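Local coordinates for putative sugar binding protein (Salmonella enterica subsp. enterica serovar Typhimurium, PDB 3KNZ) that probably binds sugar phosphates or related carbohydrate derivatives through SIS domains, and may have glutamine-fructose-6-phosphate transaminase (isomerizing) activity, at residues Leu169-Leu174 and Leu193-Thr198; Thr229-Leu234 and Ala284-Leu289; Glu259-Ile262 and Asn267-Asn270; Leu25-Met30 and Asn200-Leu205. All coordinates share one frame; numbering follows the deposited sequence.

In the fold
The four contacts fall into two touching pairs. Interactions 1 and 4, with centres 12 Å apart, share helix 185-215, and Glu196 CG meets Leu28 CD2 at 3.8 Å between them. Interactions 2 and 3, also with centres 12 Å apart, are joined by a salt bridge from Arg285 NE to Glu259 OE2 of 2.8 Å, and by Leu289 resting on Phe261 and Ile262. The two pairs do not touch: interactions 1 and 2 come within about 9 Å at their nearest atoms, while the centres of interactions 1 and 3 are 33 Å apart, on opposite sides of the chain's centre. Interactions 2 and 3 both reach the second subunit, and the side chain of Phe269 is about 5 Å from a bound imidazole, probably from the crystallisation liquor.

Interaction 1. Residues Leu169-Leu174 and Leu193-Thr198; sequences LMLLAL and LRMEKT
One residue before Met195, the side chain that meets Leu174 across this contact, the NH1 of Arg194 is gripped by two carboxylates, in salt bridges to Asp321 and Asp323. The arginine itself turns elsewhere, and the contact belongs to its neighbour. It is a buried, apolar one, packing helix 161-179 of the SIS domain against the long helix 185-215. The segments run antiparallel at 166°, with their axes 13.6 Å apart, a wide separation for two helices that still touch. Met195 spans it: CG stands beside the backbone N and anti to the carbonyl carbon (chi1 -71°), and from there the chain runs extended to its methyl. Modelled as selenomethionine, it meets Leu174 tip to tip, CE lying 3.7 Å from Leu174 CD2. Met170 borders the same methyl more loosely, its CB 4.4 Å from Met195 CE. Leu171 comes up to the selenium instead, with CD2 4.5 Å from Met195 SE. The example illustrates how one extended selenoether side chain can bridge two helices whose axes are too far apart for close packing. Other helices fill the surroundings: helix 59-76 brings Phe71 against Met170 and Leu174, helix 326-339 covers Met170 with Val326 and Phe327, and Leu31 of helix 15-32 packs on Met195.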
loop_
_atom_site.group_PDB
_atom_site.type_symbol
_atom_site.label_atom_id
_atom_site.label_comp_id
_atom_site.label_asym_id
_atom_site.label_seq_id
_atom_site.Cartn_x
_atom_site.Cartn_y
_atom_site.Cartn_z
ATOM N N LEU A 169 -2.123 15.454 -12.930
ATOM C CA LEU A 169 -2.533 15.617 -11.524
ATOM C C LEU A 169 -2.047 16.927 -10.905
ATOM O O LEU A 169 -2.771 17.566 -10.138
ATOM C CB LEU A 169 -2.007 14.456 -10.678
ATOM C CG LEU A 169 -2.722 13.113 -10.782
ATOM C CD1 LEU A 169 -1.804 11.972 -10.386
ATOM C CD2 LEU A 169 -4.006 13.111 -9.944
HETATM N N MSE A 170 -0.813 17.313 -11.220
HETATM C CA MSE A 170 -0.229 18.555 -10.689
HETATM C C MSE A 170 -0.906 19.796 -11.265
HETATM O O MSE A 170 -1.081 20.802 -10.566
HETATM C CB MSE A 170 1.280 18.598 -10.937
HETATM C CG MSE A 170 2.070 17.622 -10.071
HETATM SE SE MSE A 170 3.962 17.692 -10.413
HETATM C CE MSE A 170 4.594 16.597 -8.934
ATOM N N LEU A 171 -1.289 19.732 -12.539
ATOM C CA LEU A 171 -1.995 20.852 -13.158
ATOM C C LEU A 171 -3.392 21.012 -12.546
ATOM O O LEU A 171 -3.895 22.128 -12.424
ATOM C CB LEU A 171 -2.077 20.685 -14.679
ATOM C CG LEU A 171 -0.728 20.719 -15.406
ATOM C CD1 LEU A 171 -0.953 20.522 -16.901
ATOM C CD2 LEU A 171 0.058 22.004 -15.112
ATOM N N LEU A 172 -4.023 19.906 -12.162
ATOM C CA LEU A 172 -5.325 20.004 -11.515
ATOM C C LEU A 172 -5.172 20.792 -10.210
ATOM O O LEU A 172 -5.961 21.697 -9.933
ATOM C CB LEU A 172 -5.928 18.621 -11.255
ATOM C CG LEU A 172 -7.269 18.609 -10.506
ATOM C CD1 LEU A 172 -8.291 19.502 -11.195
ATOM C CD2 LEU A 172 -7.812 17.190 -10.361
ATOM N N ALA A 173 -4.141 20.462 -9.432
ATOM C CA ALA A 173 -3.860 21.134 -8.160
ATOM C C ALA A 173 -3.664 22.636 -8.349
ATOM O O ALA A 173 -4.116 23.438 -7.525
ATOM C CB ALA A 173 -2.634 20.521 -7.493
ATOM N N LEU A 174 -2.975 23.014 -9.426
ATOM C CA LEU A 174 -2.760 24.428 -9.751
ATOM C C LEU A 174 -4.066 25.102 -10.149
ATOM O O LEU A 174 -4.262 26.295 -9.880
ATOM C CB LEU A 174 -1.702 24.588 -10.848
ATOM C CG LEU A 174 -0.253 24.713 -10.356
ATOM C CD1 LEU A 174 0.005 23.926 -9.081
ATOM C CD2 LEU A 174 0.739 24.343 -11.458
ATOM N N LEU A 193 7.925 27.956 -14.703
ATOM C CA LEU A 193 9.373 28.052 -14.953
ATOM C C LEU A 193 10.067 26.784 -14.474
ATOM O O LEU A 193 10.803 26.131 -15.221
ATOM C CB LEU A 193 9.997 29.226 -14.199
ATOM C CG LEU A 193 10.362 30.499 -14.942
ATOM C CD1 LEU A 193 10.642 31.667 -13.986
ATOM C CD2 LEU A 193 11.576 30.199 -15.790
ATOM N N ARG A 194 9.833 26.452 -13.210
ATOM C CA ARG A 194 10.450 25.290 -12.602
ATOM C C ARG A 194 10.150 24.010 -13.376
ATOM O O ARG A 194 11.063 23.243 -13.676
ATOM C CB ARG A 194 10.033 25.164 -11.136
ATOM C CG ARG A 194 10.636 26.251 -10.244
ATOM C CD ARG A 194 10.679 25.789 -8.804
ATOM N NE ARG A 194 9.437 25.993 -8.075
ATOM C CZ ARG A 194 8.987 25.193 -7.112
ATOM N NH1 ARG A 194 9.608 24.054 -6.812
ATOM N NH2 ARG A 194 7.857 25.501 -6.498
HETATM N N MSE A 195 8.881 23.794 -13.709
HETATM C CA MSE A 195 8.493 22.605 -14.466
HETATM C C MSE A 195 9.220 22.591 -15.793
HETATM O O MSE A 195 9.786 21.574 -16.189
HETATM C CB MSE A 195 6.979 22.563 -14.694
HETATM C CG MSE A 195 6.169 22.263 -13.435
HETATM SE SE MSE A 195 4.272 22.472 -13.736
HETATM C CE MSE A 195 3.619 22.134 -11.952
ATOM N N GLU A 196 9.205 23.740 -16.462
ATOM C CA GLU A 196 9.856 23.916 -17.751
ATOM C C GLU A 196 11.372 23.697 -17.651
ATOM O O GLU A 196 11.978 23.125 -18.550
ATOM C CB GLU A 196 9.550 25.316 -18.282
ATOM C CG GLU A 196 10.154 25.626 -19.636
ATOM C CD GLU A 196 10.009 27.088 -20.032
ATOM O OE1 GLU A 196 9.919 27.970 -19.146
ATOM O OE2 GLU A 196 10.004 27.362 -21.247
ATOM N N LYS A 197 11.993 24.153 -16.571
ATOM C CA LYS A 197 13.424 23.954 -16.423
ATOM C C LYS A 197 13.728 22.458 -16.285
ATOM O O LYS A 197 14.647 21.947 -16.929
ATOM C CB LYS A 197 13.978 24.729 -15.231
ATOM C CG LYS A 197 15.502 24.658 -15.100
ATOM C CD LYS A 197 15.998 25.421 -13.882
ATOM C CE LYS A 197 17.495 25.261 -13.680
ATOM N NZ LYS A 197 17.961 25.917 -12.423
ATOM N N THR A 198 12.953 21.760 -15.455
ATOM C CA THR A 198 13.132 20.321 -15.285
ATOM C C THR A 198 12.924 19.604 -16.624
ATOM O O THR A 198 13.739 18.764 -17.017
ATOM C CB THR A 198 12.188 19.730 -14.196
ATOM O OG1 THR A 198 12.541 20.252 -12.910
ATOM C CG2 THR A 198 12.299 18.208 -14.138
#

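Interaction 2. Residues Thr229-Leu234 and Ala284-Leu289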
loop_
_atom_site.group_PDB
_atom_site.type_symbol
_atom_site.label_atom_id
_atom_site.label_comp_id
_atom_site.label_asym_id
_atom_site.label_seq_id
_atom_site.Cartn_x
_atom_site.Cartn_y
_atom_site.Cartn_z
ATOM N N THR A 229 15.537 1.477 -3.601
ATOM C CA THR A 229 15.148 2.212 -2.408
ATOM C C THR A 229 15.338 3.699 -2.624
ATOM O O THR A 229 16.037 4.126 -3.539
ATOM C CB THR A 229 15.950 1.794 -1.160
ATOM O OG1 THR A 229 15.340 2.349 0.021
ATOM C CG2 THR A 229 17.388 2.275 -1.265
ATOM N N GLY A 230 14.700 4.488 -1.774
ATOM C CA GLY A 230 14.820 5.933 -1.851
ATOM C C GLY A 230 14.065 6.585 -0.722
ATOM O O GLY A 230 13.305 5.920 -0.011
ATOM N N PRO A 231 14.269 7.895 -0.547
ATOM C CA PRO A 231 13.566 8.608 0.513
ATOM C C PRO A 231 12.072 8.646 0.238
ATOM O O PRO A 231 11.647 8.412 -0.891
ATOM C CB PRO A 231 14.165 10.018 0.456
ATOM C CG PRO A 231 14.666 10.164 -0.934
ATOM C CD PRO A 231 15.120 8.790 -1.353
ATOM N N ALA A 232 11.294 8.920 1.280
ATOM C CA ALA A 232 9.841 9.003 1.181
ATOM C C ALA A 232 9.396 9.829 -0.021
ATOM O O ALA A 232 8.492 9.431 -0.757
ATOM C CB ALA A 232 9.279 9.603 2.446
ATOM N N THR A 233 10.048 10.969 -0.224
ATOM C CA THR A 233 9.708 11.872 -1.325
ATOM C C THR A 233 9.817 11.268 -2.732
ATOM O O THR A 233 9.394 11.893 -3.707
ATOM C CB THR A 233 10.582 13.112 -1.275
ATOM O OG1 THR A 233 11.953 12.705 -1.211
ATOM C CG2 THR A 233 10.234 13.951 -0.056
ATOM N N LEU A 234 10.387 10.072 -2.846
ATOM C CA LEU A 234 10.503 9.403 -4.142
ATOM C C LEU A 234 9.929 7.976 -4.095
ATOM O O LEU A 234 10.322 7.103 -4.875
ATOM C CB LEU A 234 11.968 9.388 -4.609
ATOM C CG LEU A 234 12.586 10.752 -4.944
ATOM C CD1 LEU A 234 14.060 10.617 -5.308
ATOM C CD2 LEU A 234 11.817 11.422 -6.074
ATOM N N ALA A 284 23.334 10.932 5.739
ATOM C CA ALA A 284 24.219 10.117 6.548
ATOM C C ALA A 284 23.750 8.669 6.605
ATOM O O ALA A 284 24.536 7.751 6.385
ATOM C CB ALA A 284 24.324 10.700 7.947
ATOM N N ARG A 285 22.472 8.463 6.901
ATOM C CA ARG A 285 21.936 7.105 7.010
ATOM C C ARG A 285 22.020 6.301 5.704
ATOM O O ARG A 285 22.308 5.102 5.732
ATOM C CB ARG A 285 20.502 7.128 7.547
ATOM C CG ARG A 285 20.419 7.546 9.008
ATOM C CD ARG A 285 18.993 7.584 9.545
ATOM N NE ARG A 285 18.303 6.286 9.517
ATOM C CZ ARG A 285 18.458 5.310 10.418
ATOM N NH1 ARG A 285 19.326 5.434 11.415
ATOM N NH2 ARG A 285 17.761 4.184 10.301
ATOM N N GLN A 286 21.782 6.940 4.565
ATOM C CA GLN A 286 21.871 6.220 3.301
ATOM C C GLN A 286 23.318 5.827 3.010
ATOM O O GLN A 286 23.575 4.722 2.516
ATOM C CB GLN A 286 21.241 7.004 2.142
ATOM C CG GLN A 286 19.741 7.194 2.338
ATOM C CD GLN A 286 18.965 7.480 1.056
ATOM O OE1 GLN A 286 19.537 7.638 -0.027
ATOM N NE2 GLN A 286 17.645 7.534 1.179
ATOM N N ASP A 287 24.260 6.717 3.319
ATOM C CA ASP A 287 25.679 6.423 3.122
ATOM C C ASP A 287 26.099 5.257 3.987
ATOM O O ASP A 287 26.839 4.388 3.549
ATOM C CB ASP A 287 26.550 7.631 3.471
ATOM C CG ASP A 287 26.534 8.694 2.402
ATOM O OD1 ASP A 287 26.059 8.421 1.274
ATOM O OD2 ASP A 287 27.021 9.803 2.693
ATOM N N ARG A 288 25.631 5.254 5.226
ATOM C CA ARG A 288 25.946 4.191 6.153
ATOM C C ARG A 288 25.439 2.862 5.592
ATOM O O ARG A 288 26.159 1.869 5.589
ATOM C CB ARG A 288 25.286 4.472 7.501
ATOM C CG ARG A 288 25.704 3.539 8.627
ATOM C CD ARG A 288 26.989 4.003 9.288
ATOM N NE ARG A 288 27.405 3.079 10.344
ATOM C CZ ARG A 288 28.433 2.235 10.262
ATOM N NH1 ARG A 288 29.212 2.206 9.182
ATOM N NH2 ARG A 288 28.705 1.432 11.285
ATOM N N LEU A 289 24.203 2.837 5.113
ATOM C CA LEU A 289 23.661 1.602 4.572
ATOM C C LEU A 289 24.482 1.118 3.389
ATOM O O LEU A 289 24.760 -0.078 3.275
ATOM C CB LEU A 289 22.194 1.751 4.139
ATOM C CG LEU A 289 21.576 0.428 3.637
ATOM C CD1 LEU A 289 21.558 -0.630 4.745
ATOM C CD2 LEU A 289 20.180 0.612 3.100
#
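Pro231 and Gln286 make a side-chain packing contact at the C-terminal end of strand 225-230, where the chain leaves the parallel sheet of strands 253-257, 225-230, 273-278, 300-304 and 314-315 and passes the first turns of helix 284-296. A parallel sheet of this kind with helices packed on it is consistent with the alpha/beta fold of an SIS domain, and the contact lies at the loop that follows the strand. No hydrogen bond joins the two segments, and the area they bury together is small, 97 Å². The backbones stay well apart, with Gly230 CA and Gln286 CA 8.7 Å from each other, and the glutamine covers the interval. Its CG lies beside the backbone N, anti to the carbonyl carbon (chi1 -64°), and the rest of the chain is extended, which brings the amide to the Gly230-Pro231 junction. There it crosses the proline side chain at about a right angle, the end of the amide packing against the ring at Pro231 CD. Beyond the junction the chain folds back on itself: the N of Leu234 bonds to the O of Pro231 at 2.9 Å, closing a short 3-10 turn, and Leu234 occupies the N-cap position of helix 235-249. On the other segment, Asp283 OD1 accepts a bond from the N of Gln286. Strand 273-278 runs beside strand 225-230, bonding to Thr229 and touching Gln286 through Met277; Phe258 of helix 258-263 covers the glutamine too, while Phe86 of the second subunit packs on Ala232.

Interaction 3. Residues Glu259-Ile262 and Asn267-Asn270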
loop_
_atom_site.group_PDB
_atom_site.type_symbol
_atom_site.label_atom_id
_atom_site.label_comp_id
_atom_site.label_asym_id
_atom_site.label_seq_id
_atom_site.Cartn_x
_atom_site.Cartn_y
_atom_site.Cartn_z
ATOM N N GLU A 259 13.610 3.790 5.091
ATOM C CA GLU A 259 13.516 3.283 6.468
ATOM C C GLU A 259 12.723 1.988 6.569
ATOM O O GLU A 259 13.034 1.130 7.391
ATOM C CB GLU A 259 12.930 4.342 7.396
ATOM C CG GLU A 259 13.769 5.620 7.482
ATOM C CD GLU A 259 15.135 5.405 8.111
ATOM O OE1 GLU A 259 15.347 4.353 8.758
ATOM O OE2 GLU A 259 15.997 6.301 7.960
ATOM N N GLU A 260 11.694 1.844 5.747
ATOM C CA GLU A 260 10.947 0.598 5.726
ATOM C C GLU A 260 11.919 -0.507 5.324
ATOM O O GLU A 260 11.892 -1.608 5.875
ATOM C CB GLU A 260 9.785 0.672 4.735
ATOM C CG GLU A 260 8.721 1.650 5.146
ATOM C CD GLU A 260 8.142 1.309 6.489
ATOM O OE1 GLU A 260 7.661 0.170 6.646
ATOM O OE2 GLU A 260 8.161 2.179 7.385
ATOM N N PHE A 261 12.787 -0.181 4.365
ATOM C CA PHE A 261 13.798 -1.092 3.864
ATOM C C PHE A 261 14.766 -1.507 4.971
ATOM O O PHE A 261 15.009 -2.694 5.166
ATOM C CB PHE A 261 14.551 -0.456 2.700
ATOM C CG PHE A 261 15.581 -1.347 2.098
ATOM C CD1 PHE A 261 15.213 -2.377 1.256
ATOM C CD2 PHE A 261 16.918 -1.161 2.373
ATOM C CE1 PHE A 261 16.159 -3.204 0.699
ATOM C CE2 PHE A 261 17.861 -1.982 1.820
ATOM C CZ PHE A 261 17.479 -3.009 0.980
ATOM N N ILE A 262 15.316 -0.538 5.696
ATOM C CA ILE A 262 16.211 -0.857 6.801
ATOM C C ILE A 262 15.492 -1.732 7.835
ATOM O O ILE A 262 16.015 -2.758 8.283
ATOM C CB ILE A 262 16.703 0.414 7.519
ATOM C CG1 ILE A 262 17.612 1.243 6.603
ATOM C CG2 ILE A 262 17.440 0.046 8.798
ATOM C CD1 ILE A 262 18.815 0.495 6.075
ATOM N N ASN A 267 14.328 -9.510 5.084
ATOM C CA ASN A 267 13.281 -10.064 4.243
ATOM C C ASN A 267 13.285 -9.422 2.862
ATOM O O ASN A 267 12.705 -9.951 1.926
ATOM C CB ASN A 267 11.915 -9.910 4.908
ATOM C CG ASN A 267 11.729 -10.852 6.088
ATOM O OD1 ASN A 267 12.360 -11.905 6.162
ATOM N ND2 ASN A 267 10.848 -10.485 7.005
ATOM N N ALA A 268 13.983 -8.303 2.723
ATOM C CA ALA A 268 14.008 -7.583 1.461
ATOM C C ALA A 268 15.345 -7.637 0.724
ATOM O O ALA A 268 15.449 -7.077 -0.366
ATOM C CB ALA A 268 13.625 -6.130 1.708
ATOM N N PHE A 269 16.359 -8.303 1.277
ATOM C CA PHE A 269 17.673 -8.272 0.645
ATOM C C PHE A 269 18.617 -9.329 1.169
ATOM O O PHE A 269 18.566 -9.679 2.341
ATOM C CB PHE A 269 18.303 -6.906 0.923
ATOM C CG PHE A 269 19.422 -6.547 -0.004
ATOM C CD1 PHE A 269 20.724 -6.896 0.282
ATOM C CD2 PHE A 269 19.169 -5.833 -1.162
ATOM C CE1 PHE A 269 21.751 -6.551 -0.580
ATOM C CE2 PHE A 269 20.193 -5.489 -2.023
ATOM C CZ PHE A 269 21.482 -5.851 -1.730
ATOM N N ASN A 270 19.481 -9.833 0.292
ATOM C CA ASN A 270 20.531 -10.768 0.693
ATOM C C ASN A 270 21.751 -10.620 -0.218
ATOM O O ASN A 270 21.749 -9.789 -1.115
ATOM C CB ASN A 270 20.020 -12.221 0.808
ATOM C CG ASN A 270 19.588 -12.825 -0.512
ATOM O OD1 ASN A 270 20.175 -12.571 -1.566
ATOM N ND2 ASN A 270 18.573 -13.680 -0.444
#
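The backbones of the two segments draw closest at Phe261 and Ala268, whose CA atoms are 6.9 Å apart, as the short helix 258-263 folds onto the end of helix 265-268 and onto the extended chain that leads from Phe269 into strand 273-278. Phe261 does most of the touching. Its ring is carried away from the backbone N, with CG anti to it (chi1 -178°), which swings the far end of the ring out over the gap to the second segment. Two carbons there share the work. CE1 lies 4.0 Å from Ala268 CB, an oblique approach of the methyl to the ring, while CZ reaches the following residue. At CZ the neighbour is Phe269 CD2, 3.9 Å away and in the plane of the Phe261 ring, so the contact is made at the ring edge; Phe269 CB stands almost as near, 4.0 Å from Phe261 CZ. Seen from Phe269, the same CZ arrives obliquely, and the two side chains cross at a slant without stacking face to face. Tyr256 meets the Phe261 ring with the planes at about 60°, Leu289 packs on it too, and Leu275 of strand 273-278 touches both phenylalanines. On the assembly side, Glu260 OE1 hydrogen-bonds to Ser58 OG of the second subunit. The side chains meeting across the contact are apolar, though the carbonyl oxygen of Ala268 also lies near Phe261 CE1; no directional bond between the segments fixes the ring positions, so packing probably does.

Interaction 4. Residues Leu25-Met30 and Asn200-Leu205; sequences LRLLEM and NHLPAL
Asn200 opens the contact by laying its amide oxygen against the methyls of Leu28, the two side chains crossing at about a right angle. OD1 is 3.6 Å from Leu28 CD1, the nearer of the two branches, and 4.0 Å from Leu28 CD2. The leucine is set up for this by its first torsion (chi1 -75°), with CG beside the backbone N, so that its fork points across to helix 185-215. Two residues on, Leu202 replaces this mixed touch with a purely apolar one: its CD1 lies 4.2 Å from Leu27 CD1. The helix kinks at Pro203, whose ring nitrogen has no hydrogen to donate; the N of Ala204 also makes no bond to the turn before. Within segment 25-30, Arg26 holds Glu29 in a side-on, two-bond salt bridge, NE to OE1 and NH2 to OE2, each 2.8 Å; the oxygens are met on their syn side but about 30° out of the carboxylate plane, within the guanidinium plane. Leu27 is also backed by Leu167 of helix 161-179, and Leu202 by Ile331 of helix 326-339. What joins the N-terminal helix 15-32 to the long helix 185-215 is therefore apolar packing, buried at Leu27 and Leu202, with the exposed Asn200 bordering it and no hydrogen bond crossing.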
loop_
_atom_site.group_PDB
_atom_site.type_symbol
_atom_site.label_atom_id
_atom_site.label_comp_id
_atom_site.label_asym_id
_atom_site.label_seq_id
_atom_site.Cartn_x
_atom_site.Cartn_y
_atom_site.Cartn_z
ATOM N N LEU A 25 9.398 16.874 -24.730
ATOM C CA LEU A 25 8.648 17.778 -25.592
ATOM C C LEU A 25 7.139 17.649 -25.334
ATOM O O LEU A 25 6.422 18.654 -25.336
ATOM C CB LEU A 25 8.984 17.530 -27.070
ATOM C CG LEU A 25 8.284 18.426 -28.102
ATOM C CD1 LEU A 25 8.362 19.909 -27.733
ATOM C CD2 LEU A 25 8.871 18.177 -29.489
ATOM N N ARG A 26 6.656 16.426 -25.107
ATOM C CA ARG A 26 5.237 16.224 -24.811
ATOM C C ARG A 26 4.864 16.957 -23.519
ATOM O O ARG A 26 3.802 17.571 -23.428
ATOM C CB ARG A 26 4.897 14.736 -24.666
ATOM C CG ARG A 26 5.023 13.875 -25.929
ATOM C CD ARG A 26 4.007 14.218 -27.009
ATOM N NE ARG A 26 4.365 15.411 -27.777
ATOM C CZ ARG A 26 5.118 15.410 -28.879
ATOM N NH1 ARG A 26 5.612 14.281 -29.362
ATOM N NH2 ARG A 26 5.389 16.546 -29.508
ATOM N N LEU A 27 5.750 16.899 -22.528
ATOM C CA LEU A 27 5.497 17.534 -21.236
ATOM C C LEU A 27 5.481 19.053 -21.341
ATOM O O LEU A 27 4.663 19.711 -20.705
ATOM C CB LEU A 27 6.528 17.080 -20.206
ATOM C CG LEU A 27 6.453 15.595 -19.830
ATOM C CD1 LEU A 27 7.548 15.241 -18.816
ATOM C CD2 LEU A 27 5.081 15.252 -19.275
ATOM N N LEU A 28 6.389 19.610 -22.138
ATOM C CA LEU A 28 6.446 21.055 -22.338
ATOM C C LEU A 28 5.145 21.550 -22.964
ATOM O O LEU A 28 4.594 22.568 -22.543
ATOM C CB LEU A 28 7.648 21.431 -23.214
ATOM C CG LEU A 28 9.033 21.368 -22.553
ATOM C CD1 LEU A 28 10.140 21.254 -23.589
ATOM C CD2 LEU A 28 9.263 22.568 -21.627
ATOM N N GLU A 29 4.654 20.825 -23.962
ATOM C CA GLU A 29 3.394 21.173 -24.619
ATOM C C GLU A 29 2.244 21.270 -23.621
ATOM O O GLU A 29 1.417 22.171 -23.711
ATOM C CB GLU A 29 3.051 20.143 -25.697
ATOM C CG GLU A 29 3.948 20.221 -26.923
ATOM C CD GLU A 29 3.863 18.987 -27.806
ATOM O OE1 GLU A 29 3.325 17.957 -27.343
ATOM O OE2 GLU A 29 4.362 19.041 -28.953
HETATM N N MSE A 30 2.197 20.349 -22.664
HETATM C CA MSE A 30 1.116 20.336 -21.680
HETATM C C MSE A 30 1.072 21.597 -20.829
HETATM O O MSE A 30 -0.003 21.999 -20.388
HETATM C CB MSE A 30 1.211 19.102 -20.782
HETATM C CG MSE A 30 0.848 17.814 -21.488
HETATM SE SE MSE A 30 0.864 16.300 -20.292
HETATM C CE MSE A 30 -0.491 16.861 -19.014
ATOM N N ASN A 200 13.276 20.729 -19.690
ATOM C CA ASN A 200 14.385 21.024 -20.599
ATOM C C ASN A 200 15.677 20.283 -20.258
ATOM O O ASN A 200 16.545 20.129 -21.108
ATOM C CB ASN A 200 14.675 22.521 -20.615
ATOM C CG ASN A 200 13.652 23.301 -21.395
ATOM O OD1 ASN A 200 13.142 22.834 -22.419
ATOM N ND2 ASN A 200 13.361 24.513 -20.936
ATOM N N HIS A 201 15.813 19.849 -19.011
ATOM C CA HIS A 201 17.006 19.134 -18.567
ATOM C C HIS A 201 16.906 17.614 -18.750
ATOM O O HIS A 201 17.899 16.902 -18.593
ATOM C CB HIS A 201 17.320 19.489 -17.102
ATOM C CG HIS A 201 18.038 20.797 -16.936
ATOM N ND1 HIS A 201 19.398 20.875 -16.715
ATOM C CD2 HIS A 201 17.596 22.076 -16.993
ATOM C CE1 HIS A 201 19.758 22.144 -16.623
ATOM N NE2 HIS A 201 18.683 22.892 -16.790
ATOM N N LEU A 202 15.727 17.116 -19.109
ATOM C CA LEU A 202 15.540 15.666 -19.261
ATOM C C LEU A 202 16.343 15.044 -20.421
ATOM O O LEU A 202 16.896 13.957 -20.280
ATOM C CB LEU A 202 14.050 15.313 -19.380
ATOM C CG LEU A 202 13.202 15.687 -18.160
ATOM C CD1 LEU A 202 11.756 15.273 -18.335
ATOM C CD2 LEU A 202 13.779 15.067 -16.887
ATOM N N PRO A 203 16.421 15.732 -21.566
ATOM C CA PRO A 203 17.168 15.131 -22.663
ATOM C C PRO A 203 18.600 14.771 -22.287
ATOM O O PRO A 203 19.101 13.719 -22.698
ATOM C CB PRO A 203 17.141 16.218 -23.732
ATOM C CG PRO A 203 15.871 16.951 -23.461
ATOM C CD PRO A 203 15.758 16.982 -21.971
ATOM N N ALA A 204 19.249 15.630 -21.509
ATOM C CA ALA A 204 20.615 15.372 -21.088
ATOM C C ALA A 204 20.637 14.170 -20.148
ATOM O O ALA A 204 21.555 13.358 -20.198
ATOM C CB ALA A 204 21.214 16.600 -20.417
ATOM N N LEU A 205 19.616 14.059 -19.301
ATOM C CA LEU A 205 19.505 12.940 -18.354
ATOM C C LEU A 205 19.263 11.611 -19.081
ATOM O O LEU A 205 19.752 10.567 -18.648
ATOM C CB LEU A 205 18.392 13.202 -17.331
ATOM C CG LEU A 205 18.096 12.108 -16.301
ATOM C CD1 LEU A 205 19.344 11.698 -15.526
ATOM C CD2 LEU A 205 17.011 12.593 -15.357
#